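Local atomic coordinates of 16S rRNA (guanine(1405)-N(7))-methyltransferase (Klebsiella pneumoniae, PDB entry 6PI9), a protein that probably methylates the N7 position of guanine 1405 in 16S rRNA, using S-adenosyl-L-methionine, and thereby confers resistance to various aminoglycosides. Residues D3-A8 and R39-A44; R94-G99 and L181-L186; R244-F247 and E252-Y255. One frame throughout, in Å; residues are numbered along the deposited sequence.

Contact 1 of 3, residues D3-A8 and R39-A44; sequences DERAQA and RKPKDA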
# COMPACT_ATOMS: atom_id res chain seq x y z
N ASP A 3 12.97 -13.58 26.51
CA ASP A 3 14.14 -12.74 26.72
C ASP A 3 13.71 -11.30 27.01
O ASP A 3 12.73 -10.80 26.46
CB ASP A 3 15.03 -12.79 25.48
CG ASP A 3 16.43 -12.29 25.74
OD1 ASP A 3 16.69 -11.84 26.88
OD2 ASP A 3 17.27 -12.36 24.82
N GLU A 4 14.46 -10.63 27.90
CA GLU A 4 14.07 -9.29 28.38
C GLU A 4 14.22 -8.24 27.28
O GLU A 4 13.36 -7.36 27.13
CB GLU A 4 14.91 -8.92 29.60
CG GLU A 4 14.63 -9.83 30.76
CD GLU A 4 15.71 -10.89 30.94
OE1 GLU A 4 16.34 -10.95 32.03
OE2 GLU A 4 15.94 -11.65 29.96
N ARG A 5 15.31 -8.32 26.53
CA ARG A 5 15.49 -7.42 25.39
C ARG A 5 14.49 -7.71 24.29
O ARG A 5 14.08 -6.77 23.58
CB ARG A 5 16.90 -7.52 24.84
CG ARG A 5 17.99 -7.41 25.91
CD ARG A 5 19.32 -7.95 25.37
NE ARG A 5 19.80 -7.18 24.21
CZ ARG A 5 19.96 -7.68 22.98
NH1 ARG A 5 19.65 -8.95 22.70
NH2 ARG A 5 20.41 -6.89 22.01
N ALA A 6 14.07 -8.96 24.10
CA ALA A 6 12.95 -9.20 23.20
C ALA A 6 11.67 -8.54 23.71
O ALA A 6 10.86 -8.02 22.93
CB ALA A 6 12.71 -10.70 23.04
N GLN A 7 11.45 -8.57 25.04
CA GLN A 7 10.20 -8.00 25.53
C GLN A 7 10.22 -6.48 25.40
O GLN A 7 9.19 -5.87 25.12
CB GLN A 7 9.94 -8.41 26.99
CG GLN A 7 8.59 -7.95 27.53
CD GLN A 7 7.38 -8.60 26.88
OE1 GLN A 7 7.27 -9.83 26.83
NE2 GLN A 7 6.44 -7.78 26.40
N ALA A 8 11.39 -5.87 25.57
CA ALA A 8 11.50 -4.43 25.39
C ALA A 8 11.16 -4.04 23.96
O ALA A 8 10.48 -3.03 23.72
CB ALA A 8 12.91 -3.96 25.74
N ARG A 39 18.82 -11.63 14.61
CA ARG A 39 19.56 -11.69 15.86
C ARG A 39 19.19 -10.54 16.79
O ARG A 39 19.10 -10.74 17.95
CB ARG A 39 21.08 -11.66 15.62
CG ARG A 39 21.77 -12.45 16.72
CD ARG A 39 23.20 -12.10 16.94
NE ARG A 39 23.70 -12.40 18.28
CZ ARG A 39 23.57 -13.54 18.95
NH1 ARG A 39 22.93 -14.57 18.44
NH2 ARG A 39 24.09 -13.66 20.14
N LYS A 40 18.92 -9.36 16.28
CA LYS A 40 18.68 -8.21 17.12
C LYS A 40 17.17 -8.06 17.29
O LYS A 40 16.47 -7.91 16.29
CB LYS A 40 19.22 -6.97 16.46
CG LYS A 40 20.75 -6.78 16.61
CD LYS A 40 21.19 -5.63 15.72
CE LYS A 40 21.25 -4.34 16.56
NZ LYS A 40 22.40 -4.18 17.52
N PRO A 41 16.62 -8.09 18.51
CA PRO A 41 15.17 -7.95 18.60
C PRO A 41 14.68 -6.61 18.04
O PRO A 41 13.53 -6.52 17.60
CB PRO A 41 14.90 -8.10 20.10
CG PRO A 41 16.22 -7.77 20.80
CD PRO A 41 17.26 -8.31 19.83
N LYS A 42 15.52 -5.57 18.04
CA LYS A 42 15.12 -4.32 17.41
C LYS A 42 14.93 -4.47 15.90
O LYS A 42 14.14 -3.73 15.31
CB LYS A 42 16.15 -3.23 17.70
CG LYS A 42 15.92 -2.52 19.01
CD LYS A 42 17.03 -1.48 19.26
CE LYS A 42 16.69 -0.63 20.49
NZ LYS A 42 17.77 0.38 20.82
N ASP A 43 15.64 -5.39 15.26
CA ASP A 43 15.36 -5.71 13.85
C ASP A 43 14.03 -6.47 13.70
O ASP A 43 13.26 -6.23 12.77
CB ASP A 43 16.50 -6.53 13.26
CG ASP A 43 17.68 -5.70 12.89
OD1 ASP A 43 17.56 -4.44 12.90
OD2 ASP A 43 18.74 -6.31 12.57
N ALA A 44 13.72 -7.37 14.65
CA ALA A 44 12.41 -8.02 14.61
C ALA A 44 11.29 -7.01 14.78
O ALA A 44 10.21 -7.14 14.17
CB ALA A 44 12.31 -9.08 15.73
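Pro41 packs against the backbone of Arg5 and Ala6, and its pyrrolidine ring supplies the close part of this contact between the first turns of helix 4-14 and helix 41-57. Its CB lies 3.8 Å from Ala6 CA, and its CG comes 3.6 Å from Arg5 O, so the ring rests on the backbone at these two residues. Ala6 CB adds a more distant apolar touch, 4.5 Å from Pro41 CB, and the same methyl also meets Leu35, in the loop between helix 24-34 and helix 41-57. Ala6 and Pro41 are buried.

The other side of the contact is looser and faces solvent. There the exposed Arg5 reaches past the proline: its chain bends at chi3 (62°) and brings the guanidinium over Pro41, whose CG lies below one face, shifted toward the rim of the group. The nearest guanidinium atom is NH1, 3.8 Å from Pro41 CD. The side chain of Lys40, which holds the N-cap position just before Pro41, sets off away from helix 4-14, and its NZ remains 5.6 Å from Arg5 NH2. Asp3 sits at the N-cap position of helix 4-14, where its OD1 accepts a weak bond from Glu4 N.

No hydrogen bond or salt bridge joins the two segments. Their association is therefore a matter of van der Waals fit between a rigid ring and the helix backbone, with the aliphatic edge of the proline lying beneath a charged group that, being exposed, probably stays hydrated.

Contact 2 of 3, residues R94-G99 and L181-L186; sequences RERLPG and LLMKLL. With SAH (S-adenosyl-L-homocysteine), chain B.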
# COMPACT_ATOMS: atom_id res chain seq x y z
N ARG A 94 -12.44 4.40 -0.16
CA ARG A 94 -12.30 5.46 -1.15
C ARG A 94 -12.12 4.88 -2.55
O ARG A 94 -12.71 5.38 -3.51
CB ARG A 94 -11.13 6.37 -0.80
CG ARG A 94 -11.04 7.55 -1.75
CD ARG A 94 -9.74 8.30 -1.55
NE ARG A 94 -8.62 7.37 -1.50
CZ ARG A 94 -7.77 7.29 -0.49
NH1 ARG A 94 -7.90 8.10 0.55
NH2 ARG A 94 -6.78 6.40 -0.52
N GLU A 95 -11.37 3.77 -2.66
CA GLU A 95 -11.27 3.07 -3.94
C GLU A 95 -12.64 2.75 -4.52
O GLU A 95 -12.85 2.87 -5.73
CB GLU A 95 -10.43 1.79 -3.77
CG GLU A 95 -8.96 2.10 -3.58
CD GLU A 95 -8.08 0.93 -3.13
OE1 GLU A 95 -8.59 -0.19 -2.82
OE2 GLU A 95 -6.84 1.15 -3.05
N ARG A 96 -13.59 2.35 -3.66
CA ARG A 96 -14.90 1.85 -4.07
C ARG A 96 -15.95 2.94 -4.29
O ARG A 96 -16.93 2.69 -5.01
CB ARG A 96 -15.43 0.85 -3.03
CG ARG A 96 -16.55 -0.06 -3.50
CD ARG A 96 -16.77 -1.19 -2.51
NE ARG A 96 -15.58 -2.05 -2.41
CZ ARG A 96 -14.76 -2.09 -1.37
NH1 ARG A 96 -15.00 -1.35 -0.27
NH2 ARG A 96 -13.71 -2.93 -1.39
N LEU A 97 -15.79 4.13 -3.67
CA LEU A 97 -16.82 5.17 -3.73
C LEU A 97 -17.28 5.53 -5.14
O LEU A 97 -18.50 5.60 -5.37
CB LEU A 97 -16.31 6.43 -3.04
CG LEU A 97 -16.32 6.39 -1.54
CD1 LEU A 97 -15.54 7.58 -1.03
CD2 LEU A 97 -17.75 6.43 -1.09
N PRO A 98 -16.40 5.81 -6.10
CA PRO A 98 -16.90 6.23 -7.41
C PRO A 98 -17.68 5.15 -8.15
O PRO A 98 -18.59 5.47 -8.93
CB PRO A 98 -15.63 6.65 -8.16
CG PRO A 98 -14.52 6.00 -7.47
CD PRO A 98 -14.93 5.90 -6.02
N GLY A 99 -17.38 3.87 -7.93
CA GLY A 99 -18.16 2.81 -8.53
C GLY A 99 -19.24 2.22 -7.64
O GLY A 99 -19.83 1.20 -8.01
N LEU A 181 -18.64 -11.40 2.89
CA LEU A 181 -17.86 -10.55 2.00
C LEU A 181 -16.42 -10.75 2.40
O LEU A 181 -16.11 -10.71 3.59
CB LEU A 181 -18.25 -9.08 2.16
CG LEU A 181 -19.76 -8.79 2.18
CD1 LEU A 181 -20.01 -7.29 2.35
CD2 LEU A 181 -20.43 -9.27 0.85
N LEU A 182 -15.57 -11.05 1.41
CA LEU A 182 -14.12 -11.18 1.59
C LEU A 182 -13.51 -10.24 0.56
O LEU A 182 -13.04 -10.69 -0.52
CB LEU A 182 -13.65 -12.62 1.36
CG LEU A 182 -14.18 -13.59 2.45
CD1 LEU A 182 -15.58 -14.08 2.03
CD2 LEU A 182 -13.24 -14.82 2.55
N MET A 183 -13.54 -8.94 0.86
CA MET A 183 -13.23 -7.94 -0.16
C MET A 183 -11.80 -7.45 0.06
O MET A 183 -11.46 -6.99 1.17
CB MET A 183 -14.28 -6.81 -0.07
CG MET A 183 -15.67 -7.32 -0.48
SD MET A 183 -16.98 -6.16 0.07
CE MET A 183 -16.45 -4.63 -0.71
N LYS A 184 -10.97 -7.55 -1.00
CA LYS A 184 -9.57 -7.11 -0.96
C LYS A 184 -8.84 -7.71 0.22
O LYS A 184 -8.05 -7.05 0.93
CB LYS A 184 -9.51 -5.59 -0.94
CG LYS A 184 -10.06 -5.02 -2.26
CD LYS A 184 -10.18 -3.44 -2.12
CE LYS A 184 -10.70 -2.81 -3.45
NZ LYS A 184 -11.02 -1.33 -3.16
N LEU A 185 -9.13 -8.96 0.46
CA LEU A 185 -8.67 -9.64 1.67
C LEU A 185 -7.80 -10.85 1.39
O LEU A 185 -6.80 -11.04 2.07
CB LEU A 185 -9.91 -10.10 2.47
CG LEU A 185 -9.58 -11.12 3.57
CD1 LEU A 185 -8.68 -10.49 4.63
CD2 LEU A 185 -10.90 -11.56 4.21
N LEU A 186 -8.16 -11.70 0.43
CA LEU A 186 -7.44 -12.97 0.34
C LEU A 186 -5.95 -12.80 0.06
O LEU A 186 -5.17 -13.60 0.62
CB LEU A 186 -8.10 -13.88 -0.73
CG LEU A 186 -9.51 -14.37 -0.36
CD1 LEU A 186 -10.00 -15.48 -1.35
CD2 LEU A 186 -9.58 -14.88 1.09
N SAH B . -12.79 -5.37 3.10
CA SAH B . -12.57 -3.92 3.31
CB SAH B . -11.14 -3.64 3.74
CG SAH B . -10.00 -4.22 2.86
SD SAH B . -8.36 -3.55 3.37
C SAH B . -12.88 -3.13 2.02
O SAH B . -12.78 -3.76 0.94
OXT SAH B . -13.16 -1.92 2.04
C5' SAH B . -7.73 -5.04 4.26
C4' SAH B . -8.28 -5.16 5.72
O4' SAH B . -7.91 -6.45 6.26
C3' SAH B . -7.84 -4.09 6.76
O3' SAH B . -8.99 -3.46 7.35
C2' SAH B . -7.07 -4.87 7.83
O2' SAH B . -7.37 -4.32 9.12
C1' SAH B . -7.71 -6.26 7.67
N9 SAH B . -6.86 -7.36 8.07
C8 SAH B . -5.58 -7.61 7.63
N7 SAH B . -5.19 -8.81 8.15
C5 SAH B . -6.20 -9.27 8.96
C6 SAH B . -6.36 -10.37 9.77
N6 SAH B . -5.40 -11.25 9.96
N1 SAH B . -7.58 -10.57 10.38
C2 SAH B . -8.57 -9.65 10.29
N3 SAH B . -8.44 -8.54 9.50
C4 SAH B . -7.25 -8.38 8.86
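Two cationic groups come close here, Arg96 NH2 only 3.6 Å from Lys184 NZ, each with an anionic partner. Lys184 runs fully extended beyond CG, and its ammonium donates a 2.7 Å salt-bridged hydrogen bond to Glu95 OE1, arriving at the anti lone pair, away from the other carboxylate oxygen. A weak bond to Ser92 O gives NZ a second partner. Arg96 instead clasps the carboxylate of S-adenosyl-L-homocysteine: NH1 reaches OXT at 3.0 Å in the guanidinium plane and along a nearly straight line (167°), while NH2 meets O at 2.6 Å in a more bent bond (144°). Strand 179-183 is one of the parallel strands of the Rossmann-like methyltransferase sheet, and its carboxyl end delivers the next ligand bond, from the ligand N to Met183 O at 2.8 Å. The Met183 CE methyl is modelled over one guanidinium face, but too close for carbon atoms, so this placement is doubtful. Arg96 NE is engaged in turn by Glu252, whose salt bridge probably helps fix the rotation of the guanidinium presented to the ligand.

Contact 3 of 3, residues R244-F247 and E252-Y255; sequences RDRF and ELVY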
# COMPACT_ATOMS: atom_id res chain seq x y z
N ARG A 244 -20.28 -18.20 -9.43
CA ARG A 244 -21.51 -17.92 -10.17
C ARG A 244 -21.30 -16.80 -11.19
O ARG A 244 -21.86 -16.85 -12.28
CB ARG A 244 -22.64 -17.58 -9.18
CG ARG A 244 -23.69 -16.63 -9.73
CD ARG A 244 -24.85 -17.33 -10.49
NE ARG A 244 -25.71 -18.06 -9.57
CZ ARG A 244 -26.63 -17.49 -8.78
NH1 ARG A 244 -26.80 -16.18 -8.82
NH2 ARG A 244 -27.37 -18.23 -7.96
N ASP A 245 -20.46 -15.81 -10.87
CA ASP A 245 -20.25 -14.67 -11.76
C ASP A 245 -18.94 -13.98 -11.41
O ASP A 245 -18.48 -14.03 -10.26
CB ASP A 245 -21.38 -13.67 -11.66
CG ASP A 245 -21.51 -12.81 -12.91
OD1 ASP A 245 -22.47 -12.03 -12.97
OD2 ASP A 245 -20.69 -12.96 -13.86
N ARG A 246 -18.38 -13.26 -12.40
CA ARG A 246 -17.17 -12.46 -12.25
C ARG A 246 -17.30 -11.16 -13.06
O ARG A 246 -17.76 -11.19 -14.21
CB ARG A 246 -15.94 -13.23 -12.73
CG ARG A 246 -14.76 -12.30 -12.97
CD ARG A 246 -13.62 -12.95 -13.75
NE ARG A 246 -12.69 -11.92 -14.26
CZ ARG A 246 -11.45 -12.17 -14.70
NH1 ARG A 246 -10.95 -13.42 -14.70
NH2 ARG A 246 -10.69 -11.15 -15.15
N PHE A 247 -16.88 -10.03 -12.48
CA PHE A 247 -16.85 -8.76 -13.24
C PHE A 247 -15.97 -7.77 -12.49
O PHE A 247 -15.67 -7.95 -11.31
CB PHE A 247 -18.27 -8.19 -13.40
CG PHE A 247 -19.02 -8.12 -12.10
CD1 PHE A 247 -19.88 -9.15 -11.72
CD2 PHE A 247 -18.80 -7.08 -11.21
CE1 PHE A 247 -20.55 -9.09 -10.49
CE2 PHE A 247 -19.45 -7.03 -9.98
CZ PHE A 247 -20.32 -8.03 -9.63
N GLU A 252 -11.71 -3.06 -8.97
CA GLU A 252 -11.94 -4.18 -8.06
C GLU A 252 -12.47 -5.34 -8.90
O GLU A 252 -13.51 -5.21 -9.53
CB GLU A 252 -12.95 -3.78 -6.96
CG GLU A 252 -13.15 -4.87 -5.90
CD GLU A 252 -13.88 -4.34 -4.68
OE1 GLU A 252 -14.59 -3.34 -4.81
OE2 GLU A 252 -13.73 -4.90 -3.58
N LEU A 253 -11.75 -6.47 -8.90
CA LEU A 253 -12.24 -7.70 -9.53
C LEU A 253 -13.14 -8.43 -8.54
O LEU A 253 -12.68 -8.79 -7.45
CB LEU A 253 -11.06 -8.60 -9.91
CG LEU A 253 -11.36 -10.07 -10.33
CD1 LEU A 253 -12.20 -10.15 -11.61
CD2 LEU A 253 -10.00 -10.78 -10.45
N VAL A 254 -14.39 -8.67 -8.93
CA VAL A 254 -15.43 -9.17 -8.01
C VAL A 254 -15.89 -10.55 -8.49
O VAL A 254 -16.19 -10.72 -9.65
CB VAL A 254 -16.65 -8.22 -7.96
CG1 VAL A 254 -17.71 -8.77 -6.92
CG2 VAL A 254 -16.24 -6.78 -7.63
N TYR A 255 -15.93 -11.51 -7.57
CA TYR A 255 -16.45 -12.86 -7.79
C TYR A 255 -17.67 -13.08 -6.91
O TYR A 255 -17.62 -12.84 -5.71
CB TYR A 255 -15.44 -13.92 -7.37
CG TYR A 255 -14.29 -14.08 -8.34
CD1 TYR A 255 -14.38 -14.97 -9.40
CD2 TYR A 255 -13.12 -13.36 -8.18
CE1 TYR A 255 -13.29 -15.12 -10.29
CE2 TYR A 255 -12.06 -13.50 -9.07
CZ TYR A 255 -12.15 -14.36 -10.09
OH TYR A 255 -11.07 -14.50 -10.96
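The Tyr255 ring carries the aliphatic part of Arg246 over one face, with CG 4.1 Å above the plane and displaced toward the rim. The two side chains run alongside each other in the same direction, and the guanidinium is turned 56° from the phenol ring. Leu253 CD1 approaches that guanidinium obliquely, and Val254 CB meets the Phe247 ring also obliquely, 3.7 Å from CE2. These contacts belong to the antiparallel beta hairpin of strands 241-248 and 252-259, which forms one edge of the seven-stranded sheet, in the 3-2-1-4-5-7-6 order of Rossmann-like methyltransferases.

Phe247 and Val254 form a hydrogen-bonded pair: Phe247 N reaches Val254 O at 3.0 Å, and Val254 N returns a bond of 2.8 Å to Phe247 O. Arg246 and Tyr255 make the adjoining non-hydrogen-bonded pair, where Arg246 CA and Val254 O come within 3.3 Å in a CA-H...O contact. Phe247 CG stands between backbone N and carbonyl carbon (chi1 50°), which puts the ring over toward Val254 CB; helix 100-111 packs on it through Arg106 and Val107. On the other sheet face helix 225-236 covers Arg246 and Tyr255. From that helix Glu226 forms a salt bridge with Arg246 NH2, and Phe233 meets the tyrosine ring.

Tyr255 OH is buried without a polar partner; Arg246 NH1 stays 3.9 Å away. At the start of segment 244-247, Arg244 and Asp245 both face Leu256 in a classic beta bulge, and here Asp245 bonds its own strand: its OD2 accepts Arg246 N at 2.7 Å, from 37° out of the carboxylate plane.

In the fold
Contact 1 is peripheral, its centre about 30 Å from the centre of the chain, though its Ala6 and Pro41 are buried; it joins two helices of the N-terminal region through apolar packing with an exposed arginine at its margin. Contacts 2 and 3 both reach the central sheet, with centres about 12 Å apart. Contact 2 is the more deeply placed and mostly ionic, with Arg96 holding the ligand carboxylate; contact 3 is partly buried at the sheet's outer hairpin and relies on backbone pairing and side-chain packing. Glu252, at the start of strand 252-259, joins the two, since besides its bond to Arg96 its OE2 packs 3.7 Å from Lys184 CE. Contact 1 touches neither.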